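Local coordinates for protein endoribonuclease PemK (Escherichia coli, PDB 1M1F) that acts as the toxin of a plasmid-borne type II toxin-antitoxin system, probably as an endoribonuclease, killing daughter cells that have lost the plasmid, at residues R3-L8 / V25-P30; L39-P44 / P77-M82. All blocks are in the same frame, centred on the assembly; numbering follows the deposited sequence.

Interaction 1 and interaction 2 are consecutive parts of one antiparallel sheet, their centres about 8 Å apart. Strands 22-27 and 41-46 are neighbours in it, so V25-P30 and L39-P44 meet directly: L26 N lies 2.8 Å from V43 O and V28 N lies 2.8 Å from V41 O, both probable hydrogen bonds. The hydroxyl of T29, bonded to N34 OD1, also bonds to V41 N beyond the end of strand 22-27. A second tie is M82 of interaction 2, which packs on W7, V25 and I27 of interaction 1. Both contacts also reach the second subunit of the homodimer, through R3 and V28-P30 in interaction 1 and through P77, T79 and D81 in interaction 2.

Interaction 1 (R3-L8 / V25-P30); sequences RGEIWL and VLIVTP
The side chain of R3 runs along V28-P30. CB starts 3.5 Å from T29 O; CG, anti to the backbone N (chi1 166°), and then CD both pass V28 O. The chain bends at chi3 (-74°), bringing NE to 2.7 Å from V28 O, which lies in the guanidinium plane although NE sits above the carbonyl plane. NH2 adds a weak second bond to V28 O and comes 3.8 Å from P30 CD, while NH1 bonds to T110 O of the second subunit. Beyond R3 the backbones pair as the hairpin of strands 5-10 and 22-27 in the SH3-like fold of the PemK/MazF family: G4 N bonds to I27 O, I27 N to E5 O, and W7 and V25 form a hydrogen-bonded pair, each N donating to the other's O. On their face, the indole NE1 donates in its ring plane to E5 OE1 (2.8 Å), which helps fix the ring's rotation; E5 OE2 is salt-bridged to R89. I27 CD1 reaches obliquely to 3.3 Å from W7 NE1. Turned to the other face, I6 CG1 crosses L26 CD1 at 4.1 Å, and L26 also meets M98 and V101 of helix 95-106.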
loop_
_atom_site.group_PDB
_atom_site.type_symbol
_atom_site.label_atom_id
_atom_site.label_comp_id
_atom_site.label_asym_id
_atom_site.label_seq_id
_atom_site.Cartn_x
_atom_site.Cartn_y
_atom_site.Cartn_z
ATOM N N ARG A 3 12.081 -2.755 -8.598
ATOM C CA ARG A 3 10.739 -2.578 -9.095
ATOM C C ARG A 3 10.565 -3.551 -10.258
ATOM O O ARG A 3 11.467 -3.716 -11.087
ATOM C CB ARG A 3 10.576 -1.160 -9.621
ATOM C CG ARG A 3 9.333 -0.962 -10.458
ATOM C CD ARG A 3 9.203 0.447 -10.989
ATOM N NE ARG A 3 8.821 1.359 -9.921
ATOM C CZ ARG A 3 9.106 2.645 -9.894
ATOM N NH1 ARG A 3 9.770 3.197 -10.897
ATOM N NH2 ARG A 3 8.724 3.382 -8.859
ATOM N N GLY A 4 9.395 -4.174 -10.338
ATOM C CA GLY A 4 9.088 -5.076 -11.436
ATOM C C GLY A 4 9.383 -6.544 -11.181
ATOM O O GLY A 4 9.050 -7.400 -12.008
ATOM N N GLU A 5 10.005 -6.852 -10.052
ATOM C CA GLU A 5 10.224 -8.241 -9.678
ATOM C C GLU A 5 8.971 -8.824 -9.056
ATOM O O GLU A 5 8.241 -8.148 -8.331
ATOM C CB GLU A 5 11.372 -8.387 -8.680
ATOM C CG GLU A 5 12.727 -8.035 -9.265
ATOM C CD GLU A 5 13.853 -8.013 -8.251
ATOM O OE1 GLU A 5 13.607 -8.107 -7.041
ATOM O OE2 GLU A 5 15.015 -7.890 -8.685
ATOM N N ILE A 6 8.751 -10.102 -9.327
ATOM C CA ILE A 6 7.715 -10.887 -8.691
ATOM C C ILE A 6 8.411 -11.766 -7.655
ATOM O O ILE A 6 9.393 -12.456 -7.970
ATOM C CB ILE A 6 6.976 -11.763 -9.708
ATOM C CG1 ILE A 6 6.166 -10.882 -10.653
ATOM C CG2 ILE A 6 6.062 -12.750 -9.005
ATOM C CD1 ILE A 6 5.439 -11.651 -11.735
ATOM N N TRP A 7 7.914 -11.684 -6.414
ATOM C CA TRP A 7 8.395 -12.467 -5.276
ATOM C C TRP A 7 7.266 -13.311 -4.715
ATOM O O TRP A 7 6.123 -12.859 -4.653
ATOM C CB TRP A 7 8.944 -11.553 -4.167
ATOM C CG TRP A 7 10.236 -10.873 -4.494
ATOM C CD1 TRP A 7 10.484 -10.050 -5.547
ATOM C CD2 TRP A 7 11.468 -10.975 -3.772
ATOM N NE1 TRP A 7 11.791 -9.625 -5.529
ATOM C CE2 TRP A 7 12.415 -10.178 -4.443
ATOM C CE3 TRP A 7 11.865 -11.653 -2.615
ATOM C CZ2 TRP A 7 13.725 -10.051 -4.006
ATOM C CZ3 TRP A 7 13.167 -11.527 -2.183
ATOM C CH2 TRP A 7 14.078 -10.725 -2.870
ATOM N N LEU A 8 7.576 -14.541 -4.313
ATOM C CA LEU A 8 6.614 -15.396 -3.634
ATOM C C LEU A 8 6.738 -15.143 -2.134
ATOM O O LEU A 8 7.813 -15.310 -1.567
ATOM C CB LEU A 8 6.915 -16.857 -3.942
ATOM C CG LEU A 8 5.954 -17.858 -3.299
ATOM C CD1 LEU A 8 4.558 -17.746 -3.841
ATOM C CD2 LEU A 8 6.483 -19.280 -3.463
ATOM N N VAL A 25 3.817 -11.610 -5.483
ATOM C CA VAL A 25 3.556 -10.185 -5.359
ATOM C C VAL A 25 4.530 -9.443 -6.268
ATOM O O VAL A 25 5.631 -9.929 -6.546
ATOM C CB VAL A 25 3.665 -9.654 -3.902
ATOM C CG1 VAL A 25 2.745 -10.419 -2.962
ATOM C CG2 VAL A 25 5.088 -9.687 -3.414
ATOM N N LEU A 26 4.109 -8.284 -6.758
ATOM C CA LEU A 26 4.915 -7.462 -7.653
ATOM C C LEU A 26 5.459 -6.253 -6.915
ATOM O O LEU A 26 4.693 -5.515 -6.301
ATOM C CB LEU A 26 4.056 -7.005 -8.835
ATOM C CG LEU A 26 4.713 -6.103 -9.881
ATOM C CD1 LEU A 26 5.867 -6.834 -10.556
ATOM C CD2 LEU A 26 3.690 -5.643 -10.899
ATOM N N ILE A 27 6.769 -6.037 -6.974
ATOM C CA ILE A 27 7.387 -4.902 -6.292
ATOM C C ILE A 27 7.139 -3.612 -7.061
ATOM O O ILE A 27 7.424 -3.508 -8.252
ATOM C CB ILE A 27 8.901 -5.155 -6.068
ATOM C CG1 ILE A 27 9.088 -6.388 -5.160
ATOM C CG2 ILE A 27 9.574 -3.913 -5.467
ATOM C CD1 ILE A 27 10.517 -6.697 -4.719
ATOM N N VAL A 28 6.585 -2.633 -6.358
ATOM C CA VAL A 28 6.246 -1.320 -6.909
ATOM C C VAL A 28 7.357 -0.283 -6.751
ATOM O O VAL A 28 7.562 0.553 -7.626
ATOM C CB VAL A 28 4.973 -0.779 -6.191
ATOM C CG1 VAL A 28 4.649 0.662 -6.576
ATOM C CG2 VAL A 28 3.788 -1.691 -6.475
ATOM N N THR A 29 8.051 -0.323 -5.619
ATOM C CA THR A 29 9.051 0.684 -5.295
ATOM C C THR A 29 10.408 0.357 -5.900
ATOM O O THR A 29 10.726 -0.809 -6.126
ATOM C CB THR A 29 9.165 0.817 -3.765
ATOM O OG1 THR A 29 8.958 -0.468 -3.155
ATOM C CG2 THR A 29 8.050 1.687 -3.196
ATOM N N PRO A 30 11.224 1.384 -6.142
ATOM C CA PRO A 30 12.544 1.173 -6.753
ATOM C C PRO A 30 13.583 0.635 -5.793
ATOM O O PRO A 30 13.433 0.691 -4.577
ATOM C CB PRO A 30 12.970 2.565 -7.204
ATOM C CG PRO A 30 12.126 3.518 -6.477
ATOM C CD PRO A 30 10.953 2.805 -5.877
#

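Interaction 2 (L39-P44 / P77-M82); sequences LPVVVP and PRTIDM
V42 O is gripped twice from the P77-M82 side: R78 N donates to it at 2.9 Å, nearly along the C=O axis, and the CA-H of P77 adds a contact, with P77 CA 3.2 Å from V42 O. V42 N returns a bond to R78 O, this time from above the carbonyl plane, which closes the hydrogen-bonded pair V42-R78. Two residues along, at P40 and I80, P40 O takes the bond of I80 N almost head-on. There the regular exchange stops, because the nitrogen of P40 has no hydrogen to give; instead the ring turns its CD to I80 O, 3.1 Å away.

Side chains split between the two faces. With V41 and T79, V41 CG2 rests against the threonine oxygen, 3.5 Å from T79 OG1, while T79 CG2, anti to the backbone N, lies against L39 CB. V41 CG1 runs alongside P77 CB, and V43 CG1 lies against CA and CB of the same proline. The T79 hydroxyl is bonded to P77 O of the second subunit, and P77 O here receives T79 OG1 of that subunit, a reciprocal pair.

On the face with V42 and R78, the V42 methyls meet the ends of I80 and M82. The I80 side chain crosses that of V42 at about a right angle, with I80 CD1 4.0 Å from V42 CG2; I80 CG1 sits in the crowded position between the backbone N and the carbonyl carbon (chi1 61°). M82 bends at chi2 and chi3 so that its CE reaches V42 CG1 at 4.1 Å, while its CB meets P40 CG. R78 leads its guanidinium away, where NH1 bonds to L11 O.

D81 OD2 bonds to H17 N of the second subunit and OD1 takes A84 N, so an antiparallel strand pair of the SH3-like PemK/MazF fold leads through I80 and D81 into an N-capped helix, 82-85.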
loop_
_atom_site.group_PDB
_atom_site.type_symbol
_atom_site.label_atom_id
_atom_site.label_comp_id
_atom_site.label_asym_id
_atom_site.label_seq_id
_atom_site.Cartn_x
_atom_site.Cartn_y
_atom_site.Cartn_z
ATOM N N LEU A 39 11.446 -2.168 3.382
ATOM C CA LEU A 39 9.989 -2.269 3.418
ATOM C C LEU A 39 9.401 -1.937 2.046
ATOM O O LEU A 39 8.760 -0.906 1.869
ATOM C CB LEU A 39 9.404 -1.322 4.480
ATOM C CG LEU A 39 9.645 -1.737 5.932
ATOM C CD1 LEU A 39 9.288 -0.597 6.893
ATOM C CD2 LEU A 39 8.846 -2.997 6.253
ATOM N N PRO A 40 9.606 -2.798 1.057
ATOM C CA PRO A 40 9.052 -2.528 -0.270
ATOM C C PRO A 40 7.532 -2.451 -0.250
ATOM O O PRO A 40 6.874 -3.090 0.568
ATOM C CB PRO A 40 9.487 -3.754 -1.082
ATOM C CG PRO A 40 9.667 -4.811 -0.048
ATOM C CD PRO A 40 10.306 -4.094 1.101
ATOM N N VAL A 41 6.992 -1.661 -1.168
ATOM C CA VAL A 41 5.569 -1.661 -1.427
ATOM C C VAL A 41 5.327 -2.644 -2.578
ATOM O O VAL A 41 6.021 -2.608 -3.597
ATOM C CB VAL A 41 5.039 -0.254 -1.801
ATOM C CG1 VAL A 41 3.547 -0.321 -2.062
ATOM C CG2 VAL A 41 5.358 0.738 -0.696
ATOM N N VAL A 42 4.348 -3.522 -2.394
ATOM C CA VAL A 42 4.016 -4.555 -3.361
ATOM C C VAL A 42 2.521 -4.585 -3.636
ATOM O O VAL A 42 1.719 -4.066 -2.857
ATOM C CB VAL A 42 4.455 -5.975 -2.853
ATOM C CG1 VAL A 42 5.887 -5.951 -2.375
ATOM C CG2 VAL A 42 3.536 -6.480 -1.748
ATOM N N VAL A 43 2.152 -5.185 -4.766
ATOM C CA VAL A 43 0.748 -5.475 -5.063
ATOM C C VAL A 43 0.635 -6.979 -5.344
ATOM O O VAL A 43 1.518 -7.574 -5.975
ATOM C CB VAL A 43 0.182 -4.634 -6.219
ATOM C CG1 VAL A 43 -0.101 -3.223 -5.743
ATOM C CG2 VAL A 43 1.103 -4.626 -7.433
ATOM N N PRO A 44 -0.432 -7.612 -4.868
ATOM C CA PRO A 44 -0.551 -9.065 -5.002
ATOM C C PRO A 44 -1.063 -9.546 -6.348
ATOM O O PRO A 44 -1.790 -8.840 -7.041
ATOM C CB PRO A 44 -1.568 -9.414 -3.926
ATOM C CG PRO A 44 -2.448 -8.209 -3.853
ATOM C CD PRO A 44 -1.582 -7.026 -4.165
ATOM N N PRO A 77 -2.254 -2.341 -2.665
ATOM C CA PRO A 77 -0.844 -2.191 -2.308
ATOM C C PRO A 77 -0.611 -2.428 -0.815
ATOM O O PRO A 77 -1.467 -2.100 0.019
ATOM C CB PRO A 77 -0.553 -0.742 -2.675
ATOM C CG PRO A 77 -1.880 -0.064 -2.541
ATOM C CD PRO A 77 -2.857 -1.054 -3.086
ATOM N N ARG A 78 0.559 -2.955 -0.490
ATOM C CA ARG A 78 0.922 -3.208 0.885
ATOM C C ARG A 78 2.416 -3.082 1.064
ATOM O O ARG A 78 3.193 -3.578 0.245
ATOM C CB ARG A 78 0.527 -4.626 1.224
ATOM C CG ARG A 78 0.600 -4.971 2.606
ATOM C CD ARG A 78 -0.254 -6.163 2.911
ATOM N NE ARG A 78 0.241 -6.693 4.133
ATOM C CZ ARG A 78 0.005 -7.900 4.585
ATOM N NH1 ARG A 78 -0.794 -8.738 3.937
ATOM N NH2 ARG A 78 0.572 -8.243 5.714
ATOM N N THR A 79 2.816 -2.428 2.144
ATOM C CA THR A 79 4.208 -2.321 2.524
ATOM C C THR A 79 4.540 -3.545 3.361
ATOM O O THR A 79 3.869 -3.808 4.359
ATOM C CB THR A 79 4.393 -1.047 3.348
ATOM O OG1 THR A 79 4.099 0.095 2.526
ATOM C CG2 THR A 79 5.822 -0.889 3.796
ATOM N N ILE A 80 5.550 -4.306 2.957
ATOM C CA ILE A 80 5.908 -5.515 3.704
ATOM C C ILE A 80 7.401 -5.632 3.940
ATOM O O ILE A 80 8.218 -5.134 3.170
ATOM C CB ILE A 80 5.382 -6.811 2.992
ATOM C CG1 ILE A 80 5.991 -6.979 1.596
ATOM C CG2 ILE A 80 3.851 -6.811 2.926
ATOM C CD1 ILE A 80 5.727 -8.359 0.978
ATOM N N ASP A 81 7.737 -6.314 5.029
ATOM C CA ASP A 81 9.118 -6.625 5.328
ATOM C C ASP A 81 9.381 -7.953 4.631
ATOM O O ASP A 81 9.109 -9.021 5.172
ATOM C CB ASP A 81 9.315 -6.736 6.834
ATOM C CG ASP A 81 10.759 -6.885 7.224
ATOM O OD1 ASP A 81 11.561 -7.405 6.411
ATOM O OD2 ASP A 81 11.167 -6.502 8.341
ATOM N N MET A 82 9.850 -7.870 3.390
ATOM C CA MET A 82 10.069 -9.057 2.564
ATOM C C MET A 82 11.051 -10.031 3.189
ATOM O O MET A 82 10.832 -11.239 3.147
ATOM C CB MET A 82 10.565 -8.647 1.176
ATOM C CG MET A 82 10.577 -9.793 0.167
ATOM S SD MET A 82 8.924 -10.283 -0.468
ATOM C CE MET A 82 8.659 -8.905 -1.769
#